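Local coordinates for MOBA relate protein (Mycobacterium sp., PDB 2WAW), which is of unknown function but, as a MobA-like member of the GT-A clan, probably transfers a nucleotide from an NTP to an acceptor, at residues A[24-29]-A[183-188]; A[83-88]-A[147-152]; A[125-130]-A[138-143]. All coordinates share one frame; numbering follows the deposited sequence.

Interaction 1. Residues A[24-29]-A[183-188]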
ATOM      1  N   GLN A  24       0.885   9.313   9.005  1.00 15.82           N
ATOM      2  CA  GLN A  24       0.646   9.793   7.637  1.00 15.15           C
ATOM      3  C   GLN A  24       1.207  11.211   7.459  1.00 16.10           C
ATOM      4  O   GLN A  24       1.646  11.580   6.367  1.00 17.03           O
ATOM      5  CB  GLN A  24      -0.877   9.779   7.323  1.00 16.27           C
ATOM      6  CG  GLN A  24      -1.559   8.379   7.356  1.00 14.51           C
ATOM      7  CD  GLN A  24      -1.895   7.852   8.764  1.00 24.56           C
ATOM      8  OE1 GLN A  24      -2.284   6.672   8.937  1.00 24.04           O
ATOM      9  NE2 GLN A  24      -1.740   8.704   9.771  1.00 18.14           N
ATOM     10  N   LEU A  25       1.198  11.970   8.534  1.00 14.56           N
ATOM     11  CA  LEU A  25       1.579  13.371   8.512  1.00 15.65           C
ATOM     12  C   LEU A  25       3.002  13.675   8.966  1.00 15.52           C
ATOM     13  O   LEU A  25       3.397  14.777   8.930  1.00 17.56           O
ATOM     14  CB  LEU A  25       0.556  14.221   9.295  1.00 20.00           C
ATOM     15  CG  LEU A  25      -0.882  14.111   8.819  1.00 20.00           C
ATOM     16  CD1 LEU A  25      -1.802  14.716   9.733  1.00 20.00           C
ATOM     17  CD2 LEU A  25      -1.065  14.688   7.444  1.00 20.00           C
ATOM     18  N   LEU A  26       3.741  12.676   9.361  1.00 15.88           N
ATOM     19  CA  LEU A  26       5.148  12.880   9.750  1.00 15.89           C
ATOM     20  C   LEU A  26       5.977  13.512   8.624  1.00 14.85           C
ATOM     21  O   LEU A  26       5.918  13.073   7.467  1.00 15.48           O
ATOM     22  CB  LEU A  26       5.761  11.556  10.149  1.00 14.66           C
ATOM     23  CG  LEU A  26       5.159  10.892  11.383  1.00 17.53           C
ATOM     24  CD1 LEU A  26       5.602   9.421  11.437  1.00 21.47           C
ATOM     25  CD2 LEU A  26       5.524  11.642  12.672  1.00 24.28           C
ATOM     26  N   PRO A  27       6.758  14.553   8.951  1.00 16.65           N
ATOM     27  CA  PRO A  27       7.590  15.192   7.950  1.00 18.38           C
ATOM     28  C   PRO A  27       8.580  14.205   7.347  1.00 18.77           C
ATOM     29  O   PRO A  27       9.202  13.427   8.073  1.00 19.12           O
ATOM     30  CB  PRO A  27       8.344  16.255   8.762  1.00 18.95           C
ATOM     31  CG  PRO A  27       7.439  16.563   9.893  1.00 18.85           C
ATOM     32  CD  PRO A  27       6.848  15.223  10.256  1.00 16.57           C
ATOM     33  N   LEU A  28       8.716  14.237   6.021  1.00 19.13           N
ATOM     34  CA  LEU A  28       9.704  13.440   5.333  1.00 21.42           C
ATOM     35  C   LEU A  28      10.238  14.340   4.226  1.00 26.17           C
ATOM     36  O   LEU A  28       9.694  14.389   3.116  1.00 27.03           O
ATOM     37  CB  LEU A  28       9.089  12.134   4.806  1.00 22.74           C
ATOM     38  CG  LEU A  28      10.034  10.960   4.543  1.00 25.70           C
ATOM     39  CD1 LEU A  28      10.588  10.382   5.849  1.00 24.10           C
ATOM     40  CD2 LEU A  28       9.308   9.902   3.750  1.00 21.97           C
ATOM     41  N   GLY A  29      11.262  15.109   4.577  1.00 26.86           N
ATOM     42  CA  GLY A  29      11.845  16.093   3.666  1.00 30.85           C
ATOM     43  C   GLY A  29      10.869  17.216   3.388  1.00 30.47           C
ATOM     44  O   GLY A  29      10.317  17.815   4.319  1.00 31.12           O
ATOM     45  N   ASP A 183       6.117   1.609  12.111  1.00 20.28           N
ATOM     46  CA  ASP A 183       5.271   1.144  13.222  1.00 22.43           C
ATOM     47  C   ASP A 183       5.519   1.970  14.475  1.00 19.69           C
ATOM     48  O   ASP A 183       4.613   2.177  15.294  1.00 22.30           O
ATOM     49  CB  ASP A 183       5.593  -0.317  13.607  1.00 25.52           C
ATOM     50  CG  ASP A 183       5.171  -1.331  12.564  1.00 31.06           C
ATOM     51  OD1 ASP A 183       4.238  -1.067  11.778  1.00 33.21           O
ATOM     52  OD2 ASP A 183       5.787  -2.427  12.544  1.00 40.96           O
ATOM     53  N   THR A 184       6.774   2.373  14.664  1.00 18.65           N
ATOM     54  CA  THR A 184       7.204   2.958  15.927  1.00 20.12           C
ATOM     55  C   THR A 184       7.977   4.239  15.627  1.00 18.93           C
ATOM     56  O   THR A 184       8.366   4.476  14.477  1.00 16.61           O
ATOM     57  CB  THR A 184       8.175   2.021  16.674  1.00 20.06           C
ATOM     58  OG1 THR A 184       9.319   1.775  15.843  1.00 21.34           O
ATOM     59  CG2 THR A 184       7.508   0.683  17.035  1.00 21.07           C
ATOM     60  N   TRP A 185       8.213   5.059  16.650  1.00 18.09           N
ATOM     61  CA  TRP A 185       8.993   6.280  16.443  1.00 18.33           C
ATOM     62  C   TRP A 185      10.389   5.946  15.932  1.00 17.17           C
ATOM     63  O   TRP A 185      10.920   6.616  15.032  1.00 16.28           O
ATOM     64  CB  TRP A 185       9.079   7.143  17.713  1.00 18.27           C
ATOM     65  CG  TRP A 185       9.608   8.493  17.353  1.00 14.14           C
ATOM     66  CD1 TRP A 185      10.909   8.894  17.402  1.00 15.48           C
ATOM     67  CD2 TRP A 185       8.866   9.586  16.796  1.00 13.07           C
ATOM     68  NE1 TRP A 185      11.022  10.190  16.939  1.00 17.14           N
ATOM     69  CE2 TRP A 185       9.785  10.634  16.553  1.00 17.00           C
ATOM     70  CE3 TRP A 185       7.504   9.790  16.492  1.00 13.06           C
ATOM     71  CZ2 TRP A 185       9.394  11.876  16.022  1.00 16.87           C
ATOM     72  CZ3 TRP A 185       7.115  11.025  15.961  1.00 17.72           C
ATOM     73  CH2 TRP A 185       8.063  12.047  15.729  1.00 14.35           C
ATOM     74  N   ASP A 186      10.971   4.870  16.454  1.00 16.52           N
ATOM     75  CA  ASP A 186      12.278   4.437  15.973  1.00 17.92           C
ATOM     76  C   ASP A 186      12.250   4.118  14.471  1.00 16.87           C
ATOM     77  O   ASP A 186      13.169   4.490  13.754  1.00 16.85           O
ATOM     78  CB  ASP A 186      12.799   3.224  16.742  1.00 19.58           C
ATOM     79  CG  ASP A 186      14.251   2.930  16.430  1.00 28.55           C
ATOM     80  OD1 ASP A 186      15.129   3.691  16.889  1.00 34.34           O
ATOM     81  OD2 ASP A 186      14.521   1.937  15.729  1.00 36.56           O
ATOM     82  N   ASP A 187      11.199   3.448  14.003  1.00 16.18           N
ATOM     83  CA  ASP A 187      11.066   3.145  12.576  1.00 16.01           C
ATOM     84  C   ASP A 187      11.086   4.447  11.745  1.00 17.11           C
ATOM     85  O   ASP A 187      11.697   4.526  10.679  1.00 17.60           O
ATOM     86  CB  ASP A 187       9.735   2.457  12.302  1.00 14.72           C
ATOM     87  CG  ASP A 187       9.710   0.985  12.697  1.00 21.78           C
ATOM     88  OD1 ASP A 187      10.763   0.371  12.908  1.00 21.40           O
ATOM     89  OD2 ASP A 187       8.602   0.423  12.749  1.00 23.55           O
ATOM     90  N   TYR A 188      10.371   5.449  12.239  1.00 14.64           N
ATOM     91  CA  TYR A 188      10.272   6.748  11.564  1.00 14.40           C
ATOM     92  C   TYR A 188      11.644   7.394  11.445  1.00 16.52           C
ATOM     93  O   TYR A 188      12.015   7.849  10.371  1.00 16.89           O
ATOM     94  CB  TYR A 188       9.324   7.674  12.321  1.00 14.19           C
ATOM     95  CG  TYR A 188       9.398   9.105  11.842  1.00 16.01           C
ATOM     96  CD1 TYR A 188       9.238   9.431  10.476  1.00 15.02           C
ATOM     97  CD2 TYR A 188       9.623  10.129  12.744  1.00 12.18           C
ATOM     98  CE1 TYR A 188       9.325  10.757  10.047  1.00 14.31           C
ATOM     99  CE2 TYR A 188       9.693  11.442  12.333  1.00 15.97           C
ATOM    100  CZ  TYR A 188       9.542  11.751  10.987  1.00 15.88           C
ATOM    101  OH  TYR A 188       9.596  13.060  10.583  1.00 16.59           O
TER
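With CG anti to its backbone N (chi1 168°), Tyr188 sends its ring from helix 185-197 toward Leu26, whose own CG is anti to the carbonyl carbon (chi1 -64°). Leu26 is thereby laid against one face of the phenol: CB lies 3.7 Å from Tyr188 CE1, and CD1 makes a CH-pi contact 4.0 Å from the centroid of the Tyr188 ring. The other methyl, Leu26 CD2, turns to the indole and meets Trp185 CZ3 at 3.7 Å. A branched leucine suits this place because its two methyls can serve two rings. Trp185 directs its polar NE1 to Glu189. Thr184 and Asp187 form the capping box that starts the helix: Thr184 OG1 accepts from Asp187 N, and Asp187 OD2 in return from Thr184 N, above the carboxylate plane.

Beyond the ring, Tyr188 OH donates to Pro27 O at 2.6 Å, reaching a lone pair in the carbonyl plane, with Pro27 CD 3.5 Å from Tyr188 OH. The C-terminal helix is thus joined to Leu26 and strand 27-28 of the small two-stranded sheet by an apolar patch, buried at Leu26 and Tyr188 and more open at Trp185 and Pro27. Donation to a neutral carbonyl probably favours the uncharged phenol.

Interaction 2. Residues A[83-88]-A[147-152]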
ATOM      1  N   SER A  83      -9.654  -2.154   9.054  1.00 21.38           N
ATOM      2  CA  SER A  83     -10.463  -2.907   8.073  1.00 22.71           C
ATOM      3  C   SER A  83     -10.758  -2.149   6.770  1.00 25.01           C
ATOM      4  O   SER A  83     -11.770  -2.417   6.091  1.00 28.10           O
ATOM      5  CB  SER A  83     -11.795  -3.354   8.692  1.00 23.05           C
ATOM      6  OG  SER A  83     -11.575  -4.297   9.725  1.00 30.21           O
ATOM      7  N   SER A  84      -9.876  -1.237   6.394  1.00 21.26           N
ATOM      8  CA  SER A  84     -10.148  -0.349   5.260  1.00 18.53           C
ATOM      9  C   SER A  84     -10.197  -1.070   3.897  1.00 19.92           C
ATOM     10  O   SER A  84     -10.915  -0.645   2.995  1.00 20.33           O
ATOM     11  CB  SER A  84      -9.143   0.810   5.251  1.00 20.22           C
ATOM     12  OG  SER A  84      -7.873   0.395   4.788  1.00 18.13           O
ATOM     13  N   LEU A  85      -9.459  -2.165   3.756  1.00 19.55           N
ATOM     14  CA  LEU A  85      -9.425  -2.889   2.479  1.00 20.04           C
ATOM     15  C   LEU A  85     -10.819  -3.361   2.022  1.00 20.79           C
ATOM     16  O   LEU A  85     -11.157  -3.259   0.831  1.00 21.76           O
ATOM     17  CB  LEU A  85      -8.439  -4.047   2.558  1.00 20.93           C
ATOM     18  CG  LEU A  85      -8.202  -4.847   1.275  1.00 24.24           C
ATOM     19  CD1 LEU A  85      -7.855  -3.931   0.086  1.00 24.15           C
ATOM     20  CD2 LEU A  85      -7.102  -5.842   1.558  1.00 25.74           C
ATOM     21  N   LYS A  86     -11.635  -3.855   2.962  1.00 22.07           N
ATOM     22  CA  LYS A  86     -13.033  -4.212   2.671  1.00 24.94           C
ATOM     23  C   LYS A  86     -13.788  -3.089   1.963  1.00 23.11           C
ATOM     24  O   LYS A  86     -14.446  -3.309   0.942  1.00 24.68           O
ATOM     25  CB  LYS A  86     -13.790  -4.566   3.958  1.00 26.17           C
ATOM     26  CG  LYS A  86     -13.362  -5.847   4.640  1.00 35.43           C
ATOM     27  CD  LYS A  86     -13.976  -5.910   6.038  1.00 44.88           C
ATOM     28  CE  LYS A  86     -13.721  -7.247   6.724  1.00 50.27           C
ATOM     29  NZ  LYS A  86     -14.693  -8.292   6.304  1.00 51.08           N
ATOM     30  N   SER A  87     -13.698  -1.883   2.517  1.00 21.98           N
ATOM     31  CA  SER A  87     -14.347  -0.725   1.913  1.00 20.58           C
ATOM     32  C   SER A  87     -13.714  -0.352   0.570  1.00 20.16           C
ATOM     33  O   SER A  87     -14.417  -0.076  -0.385  1.00 20.77           O
ATOM     34  CB  SER A  87     -14.321   0.460   2.884  1.00 22.24           C
ATOM     35  OG  SER A  87     -15.000   0.133   4.097  1.00 25.24           O
ATOM     36  N   ALA A  88     -12.383  -0.375   0.498  1.00 17.23           N
ATOM     37  CA  ALA A  88     -11.686   0.011  -0.727  1.00 15.70           C
ATOM     38  C   ALA A  88     -12.124  -0.820  -1.919  1.00 16.56           C
ATOM     39  O   ALA A  88     -12.273  -0.288  -3.025  1.00 17.43           O
ATOM     40  CB  ALA A  88     -10.173  -0.080  -0.545  1.00 15.81           C
ATOM     41  N   GLY A 147     -13.069 -11.606  -3.352  1.00 23.01           N
ATOM     42  CA  GLY A 147     -13.928 -12.139  -2.282  1.00 24.54           C
ATOM     43  C   GLY A 147     -13.167 -12.603  -1.046  1.00 26.09           C
ATOM     44  O   GLY A 147     -13.571 -12.324   0.091  1.00 26.23           O
ATOM     45  N   ASP A 148     -12.049 -13.297  -1.264  1.00 25.76           N
ATOM     46  CA  ASP A 148     -11.205 -13.777  -0.168  1.00 26.63           C
ATOM     47  C   ASP A 148     -10.525 -12.642   0.611  1.00 27.57           C
ATOM     48  O   ASP A 148     -10.420 -12.693   1.844  1.00 27.16           O
ATOM     49  CB  ASP A 148     -10.164 -14.773  -0.701  1.00 27.41           C
ATOM     50  CG  ASP A 148     -10.802 -15.917  -1.478  1.00 29.46           C
ATOM     51  OD1 ASP A 148     -11.002 -16.993  -0.883  1.00 35.79           O
ATOM     52  OD2 ASP A 148     -11.143 -15.739  -2.671  1.00 34.42           O
ATOM     53  N   LEU A 149     -10.052 -11.627  -0.115  1.00 25.77           N
ATOM     54  CA  LEU A 149      -9.526 -10.416   0.495  1.00 27.76           C
ATOM     55  C   LEU A 149     -10.544  -9.776   1.410  1.00 29.85           C
ATOM     56  O   LEU A 149     -10.210  -9.361   2.522  1.00 30.66           O
ATOM     57  CB  LEU A 149      -9.180  -9.380  -0.565  1.00 27.73           C
ATOM     58  CG  LEU A 149      -7.795  -9.314  -1.174  1.00 29.92           C
ATOM     59  CD1 LEU A 149      -7.728  -7.993  -1.897  1.00 24.58           C
ATOM     60  CD2 LEU A 149      -6.691  -9.408  -0.127  1.00 28.78           C
ATOM     61  N   ALA A 150     -11.776  -9.679   0.919  1.00 29.73           N
ATOM     62  CA  ALA A 150     -12.851  -9.018   1.645  1.00 32.08           C
ATOM     63  C   ALA A 150     -13.094  -9.683   3.000  1.00 34.11           C
ATOM     64  O   ALA A 150     -13.444  -9.009   3.967  1.00 35.76           O
ATOM     65  CB  ALA A 150     -14.119  -8.994   0.812  1.00 30.75           C
ATOM     66  N   GLU A 151     -12.864 -10.998   3.060  1.00 35.33           N
ATOM     67  CA  GLU A 151     -13.084 -11.806   4.269  1.00 37.37           C
ATOM     68  C   GLU A 151     -11.936 -11.785   5.290  1.00 38.06           C
ATOM     69  O   GLU A 151     -12.061 -12.363   6.373  1.00 38.43           O
ATOM     70  CB  GLU A 151     -13.385 -13.257   3.880  1.00 37.17           C
ATOM     71  CG  GLU A 151     -14.709 -13.441   3.169  1.00 42.48           C
ATOM     72  CD  GLU A 151     -14.825 -14.787   2.479  1.00 50.13           C
ATOM     73  OE1 GLU A 151     -14.176 -15.759   2.928  1.00 52.29           O
ATOM     74  OE2 GLU A 151     -15.572 -14.870   1.480  1.00 52.82           O
ATOM     75  N   LEU A 152     -10.820 -11.142   4.951  1.00 38.01           N
ATOM     76  CA  LEU A 152      -9.728 -10.978   5.916  1.00 38.24           C
ATOM     77  C   LEU A 152     -10.169 -10.033   7.035  1.00 38.20           C
ATOM     78  O   LEU A 152     -10.972  -9.120   6.813  1.00 39.12           O
ATOM     79  CB  LEU A 152      -8.447 -10.455   5.250  1.00 38.24           C
ATOM     80  CG  LEU A 152      -7.816 -11.229   4.087  1.00 38.59           C
ATOM     81  CD1 LEU A 152      -6.653 -10.440   3.533  1.00 41.35           C
ATOM     82  CD2 LEU A 152      -7.365 -12.622   4.493  1.00 39.42           C
TER
HETATM   83  O   HOH W   1     -10.884  -6.280   7.887  1.00 38.99           O
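Leu149 is the first residue of 147-152 to touch the other helix: its CD2 lies 4.0 Å from Leu85 CD2, and the two side chains cross at about a right angle, methyl against methyl. Leu85 reaches this place with CG anti to its backbone N (chi1 -176°). Both leucines are buried, facing the sheet, where Leu85 also rests on Leu101 and Leu149 on Ile99.

Ala150 follows, and its small side chain suits the close approach of the backbones, since its CA is only 4.9 Å from Lys86 CA. Its carbonyl is the main polar target. Lys86 NZ donates to Ala150 O at 2.7 Å, approaching the carbonyl almost end-on (C=O...N angle 160°), and the lysine chain folds round this oxygen: CG is already 3.2 Å from Ala150 O, and a bend at the last torsion (chi4 -82°) brings the ammonium back to it. Leu152 O lies 3.3 Å from Lys86 CE, a close approach and not a hydrogen bond, and accepts from a water that is in turn hydrogen-bonded to Ser83 OG.

Helices 84-90 and 146-150 thus pack side by side on one face of the central mixed sheet, consistent with a GT-A type domain, apolar inside and polar outside. Lysine, long and cationic, suits the C-terminal end of a helix, where carbonyls point outward, and its charge is probably stabilised by the helix dipole there.

Interaction 3. Residues A[125-130]-A[138-143]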
ATOM      1  N   THR A 125      -2.796 -15.543  -9.716  1.00 17.57           N
ATOM      2  CA  THR A 125      -3.856 -15.220  -8.761  1.00 17.78           C
ATOM      3  C   THR A 125      -3.401 -14.165  -7.753  1.00 17.74           C
ATOM      4  O   THR A 125      -4.108 -13.186  -7.520  1.00 16.76           O
ATOM      5  CB  THR A 125      -4.389 -16.489  -8.044  1.00 18.76           C
ATOM      6  OG1 THR A 125      -4.917 -17.396  -9.021  1.00 17.34           O
ATOM      7  CG2 THR A 125      -5.483 -16.139  -7.058  1.00 19.98           C
ATOM      8  N   ILE A 126      -2.217 -14.372  -7.173  1.00 15.58           N
ATOM      9  CA  ILE A 126      -1.549 -13.397  -6.305  1.00 15.47           C
ATOM     10  C   ILE A 126      -0.101 -13.284  -6.760  1.00 16.46           C
ATOM     11  O   ILE A 126       0.483 -14.263  -7.220  1.00 16.69           O
ATOM     12  CB  ILE A 126      -1.568 -13.855  -4.822  1.00 16.21           C
ATOM     13  CG1 ILE A 126      -3.012 -13.930  -4.304  1.00 17.19           C
ATOM     14  CG2 ILE A 126      -0.701 -12.948  -3.949  1.00 15.65           C
ATOM     15  CD1 ILE A 126      -3.170 -14.620  -2.951  1.00 18.57           C
ATOM     16  N   ALA A 127       0.468 -12.090  -6.678  1.00 13.14           N
ATOM     17  CA  ALA A 127       1.929 -11.985  -6.840  1.00 13.40           C
ATOM     18  C   ALA A 127       2.508 -11.094  -5.764  1.00 14.86           C
ATOM     19  O   ALA A 127       1.814 -10.224  -5.222  1.00 14.31           O
ATOM     20  CB  ALA A 127       2.268 -11.468  -8.206  1.00 14.08           C
ATOM     21  N   VAL A 128       3.780 -11.316  -5.447  1.00 13.35           N
ATOM     22  CA  VAL A 128       4.451 -10.548  -4.393  1.00 13.14           C
ATOM     23  C   VAL A 128       5.849 -10.162  -4.841  1.00 14.46           C
ATOM     24  O   VAL A 128       6.419 -10.814  -5.716  1.00 14.64           O
ATOM     25  CB  VAL A 128       4.519 -11.337  -3.056  1.00 13.43           C
ATOM     26  CG1 VAL A 128       3.117 -11.726  -2.586  1.00 13.33           C
ATOM     27  CG2 VAL A 128       5.436 -12.568  -3.180  1.00 14.62           C
ATOM     28  N   CYS A 129       6.389  -9.092  -4.268  1.00 14.52           N
ATOM     29  CA  CYS A 129       7.785  -8.758  -4.530  1.00 14.94           C
ATOM     30  C   CYS A 129       8.703  -9.557  -3.624  1.00 17.60           C
ATOM     31  O   CYS A 129       8.477  -9.663  -2.413  1.00 17.26           O
ATOM     32  CB  CYS A 129       8.020  -7.269  -4.350  1.00 16.03           C
ATOM     33  SG  CYS A 129       7.213  -6.284  -5.667  1.00 17.09           S
ATOM     34  N   GLU A 130       9.736 -10.126  -4.221  1.00 14.59           N
ATOM     35  CA  GLU A 130      10.741 -10.851  -3.483  1.00 16.88           C
ATOM     36  C   GLU A 130      12.022 -10.046  -3.505  1.00 17.08           C
ATOM     37  O   GLU A 130      12.706  -9.962  -4.526  1.00 16.31           O
ATOM     38  CB  GLU A 130      10.961 -12.245  -4.071  1.00 17.91           C
ATOM     39  CG  GLU A 130      11.967 -13.051  -3.275  1.00 19.37           C
ATOM     40  CD  GLU A 130      12.041 -14.489  -3.727  1.00 25.71           C
ATOM     41  OE1 GLU A 130      12.137 -14.734  -4.947  1.00 28.71           O
ATOM     42  OE2 GLU A 130      12.013 -15.371  -2.854  1.00 35.24           O
ATOM     43  N   PRO A 138       5.146  -4.075  -2.804  1.00 15.95           N
ATOM     44  CA  PRO A 138       3.722  -4.194  -3.184  1.00 13.44           C
ATOM     45  C   PRO A 138       3.263  -5.623  -3.504  1.00 13.57           C
ATOM     46  O   PRO A 138       4.084  -6.486  -3.917  1.00 15.35           O
ATOM     47  CB  PRO A 138       3.615  -3.273  -4.409  1.00 16.04           C
ATOM     48  CG  PRO A 138       5.013  -3.338  -5.045  1.00 16.00           C
ATOM     49  CD  PRO A 138       5.960  -3.459  -3.867  1.00 17.92           C
ATOM     50  N   PHE A 139       1.957  -5.861  -3.292  1.00 14.06           N
ATOM     51  CA  PHE A 139       1.336  -7.148  -3.613  1.00 15.05           C
ATOM     52  C   PHE A 139       0.375  -6.959  -4.782  1.00 13.95           C
ATOM     53  O   PHE A 139      -0.238  -5.900  -4.915  1.00 16.30           O
ATOM     54  CB  PHE A 139       0.521  -7.703  -2.441  1.00 15.28           C
ATOM     55  CG  PHE A 139       1.317  -8.023  -1.198  1.00 13.87           C
ATOM     56  CD1 PHE A 139       2.657  -8.413  -1.265  1.00 17.38           C
ATOM     57  CD2 PHE A 139       0.684  -7.973   0.035  1.00 18.79           C
ATOM     58  CE1 PHE A 139       3.367  -8.740  -0.094  1.00 21.37           C
ATOM     59  CE2 PHE A 139       1.370  -8.300   1.209  1.00 20.40           C
ATOM     60  CZ  PHE A 139       2.705  -8.669   1.146  1.00 17.87           C
ATOM     61  N   TRP A 140       0.254  -7.983  -5.627  1.00 11.85           N
ATOM     62  CA  TRP A 140      -0.790  -8.026  -6.643  1.00 13.20           C
ATOM     63  C   TRP A 140      -1.838  -9.014  -6.219  1.00 13.62           C
ATOM     64  O   TRP A 140      -1.509 -10.116  -5.809  1.00 14.38           O
ATOM     65  CB  TRP A 140      -0.184  -8.435  -7.988  1.00 14.96           C
ATOM     66  CG  TRP A 140      -1.145  -9.027  -8.983  1.00 15.90           C
ATOM     67  CD1 TRP A 140      -1.433 -10.350  -9.162  1.00 13.74           C
ATOM     68  CD2 TRP A 140      -1.910  -8.312  -9.967  1.00 16.63           C
ATOM     69  NE1 TRP A 140      -2.334 -10.504 -10.191  1.00 16.98           N
ATOM     70  CE2 TRP A 140      -2.649  -9.268 -10.697  1.00 16.97           C
ATOM     71  CE3 TRP A 140      -2.054  -6.951 -10.289  1.00 17.82           C
ATOM     72  CZ2 TRP A 140      -3.519  -8.905 -11.745  1.00 21.07           C
ATOM     73  CZ3 TRP A 140      -2.904  -6.593 -11.328  1.00 24.66           C
ATOM     74  CH2 TRP A 140      -3.635  -7.566 -12.039  1.00 22.52           C
ATOM     75  N   VAL A 141      -3.111  -8.626  -6.345  1.00 13.13           N
ATOM     76  CA  VAL A 141      -4.236  -9.529  -6.096  1.00 15.51           C
ATOM     77  C   VAL A 141      -5.214  -9.422  -7.258  1.00 16.07           C
ATOM     78  O   VAL A 141      -5.740  -8.333  -7.544  1.00 15.87           O
ATOM     79  CB  VAL A 141      -4.945  -9.224  -4.767  1.00 17.39           C
ATOM     80  CG1 VAL A 141      -6.054 -10.269  -4.492  1.00 17.96           C
ATOM     81  CG2 VAL A 141      -3.938  -9.222  -3.620  1.00 17.63           C
ATOM     82  N   SER A 142      -5.487 -10.569  -7.893  1.00 16.31           N
ATOM     83  CA  SER A 142      -6.320 -10.653  -9.072  1.00 16.90           C
ATOM     84  C   SER A 142      -7.780 -10.545  -8.648  1.00 16.14           C
ATOM     85  O   SER A 142      -8.122 -10.877  -7.516  1.00 16.97           O
ATOM     86  CB  SER A 142      -6.084 -11.994  -9.791  1.00 17.55           C
ATOM     87  OG  SER A 142      -6.488 -13.074  -8.965  1.00 20.05           O
ATOM     88  N   ARG A 143      -8.614 -10.058  -9.558  1.00 15.03           N
ATOM     89  CA  ARG A 143     -10.042  -9.883  -9.306  1.00 16.94           C
ATOM     90  C   ARG A 143     -10.703 -11.167  -8.790  1.00 19.29           C
ATOM     91  O   ARG A 143     -11.599 -11.106  -7.946  1.00 18.19           O
ATOM     92  CB  ARG A 143     -10.738  -9.420 -10.587  1.00 16.65           C
ATOM     93  CG  ARG A 143     -12.268  -9.364 -10.454  1.00 17.55           C
ATOM     94  CD  ARG A 143     -12.907  -8.626 -11.624  1.00 23.94           C
ATOM     95  NE  ARG A 143     -12.539  -7.213 -11.619  1.00 21.07           N
ATOM     96  CZ  ARG A 143     -13.123  -6.278 -10.872  1.00 20.15           C
ATOM     97  NH1 ARG A 143     -14.130  -6.581 -10.055  1.00 22.89           N
ATOM     98  NH2 ARG A 143     -12.695  -5.025 -10.940  1.00 21.81           N
TER
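Strands 126-130 and 138-142 run antiparallel, 170° between their directions, with Ala127 and Trp140 as a hydrogen-bonded pair: Ala127 N donates to Trp140 O at 2.9 Å, and Trp140 N to Ala127 O at 2.8 Å. Toward the turn of the hairpin the ladder slackens to a weak bond from Cys129 N to Pro138 O, and at the other end one carbonyl takes two donors. Thr125 O accepts from Ser142 N at 3.0 Å and also from Ser142 OG at 2.8 Å; the hydroxyl sits between its own backbone N and carbonyl carbon (chi1 64°), which folds it back onto an in-plane lone pair of that oxygen. A short serine suits this double grip.

Side chains alternate between the two faces. Ile126, Val128, Phe139 and Val141 share one, where Val128 CG1 comes within 3.6 Å of Phe139 CD1. On the other, Ala127 CB meets Trp140 CB at 3.9 Å. The small alanine suits its bulky partner, whose indole presents an edge, not a face, to Ala127 N; Trp140 NE1 bonds to Ala124 O. Nearer the turn, Cys129 SG packs 3.6 Å from CD of Pro138, which follows a cis peptide bond.

The pair forms a beta hairpin within the mixed sheet, flanked by strand 98-103 beside 134-142 and strand 169-173 beside 126-131. Helix 158-163 packs Ile162 onto Ile126, Val128 and Phe139, while helix 111-121 brings Leu117 to Ala127, Pro138 and Trp140 on the opposite face.

How the interactions relate
From the N terminus, the chain first passes 24-29, whose partner 183-188 comes only after the whole central sheet has been built; interaction 1 therefore closes the longest loop and brings the C-terminal helix back to the small strand 27-28. Within that loop, interaction 2 ties helix 84-90 to helix 146-150, and inside this lies the short hairpin loop of interaction 3, which pairs adjacent strands of the central sheet. The three are nested and none cross. Interactions 2 and 3 touch, Leu149 CD1 lying 3.8 Å from Val141 CG1, where strand 134-142 leads into helix 146-150. Interaction 1 stands apart, its centre about 26 Å from the centres of the other two.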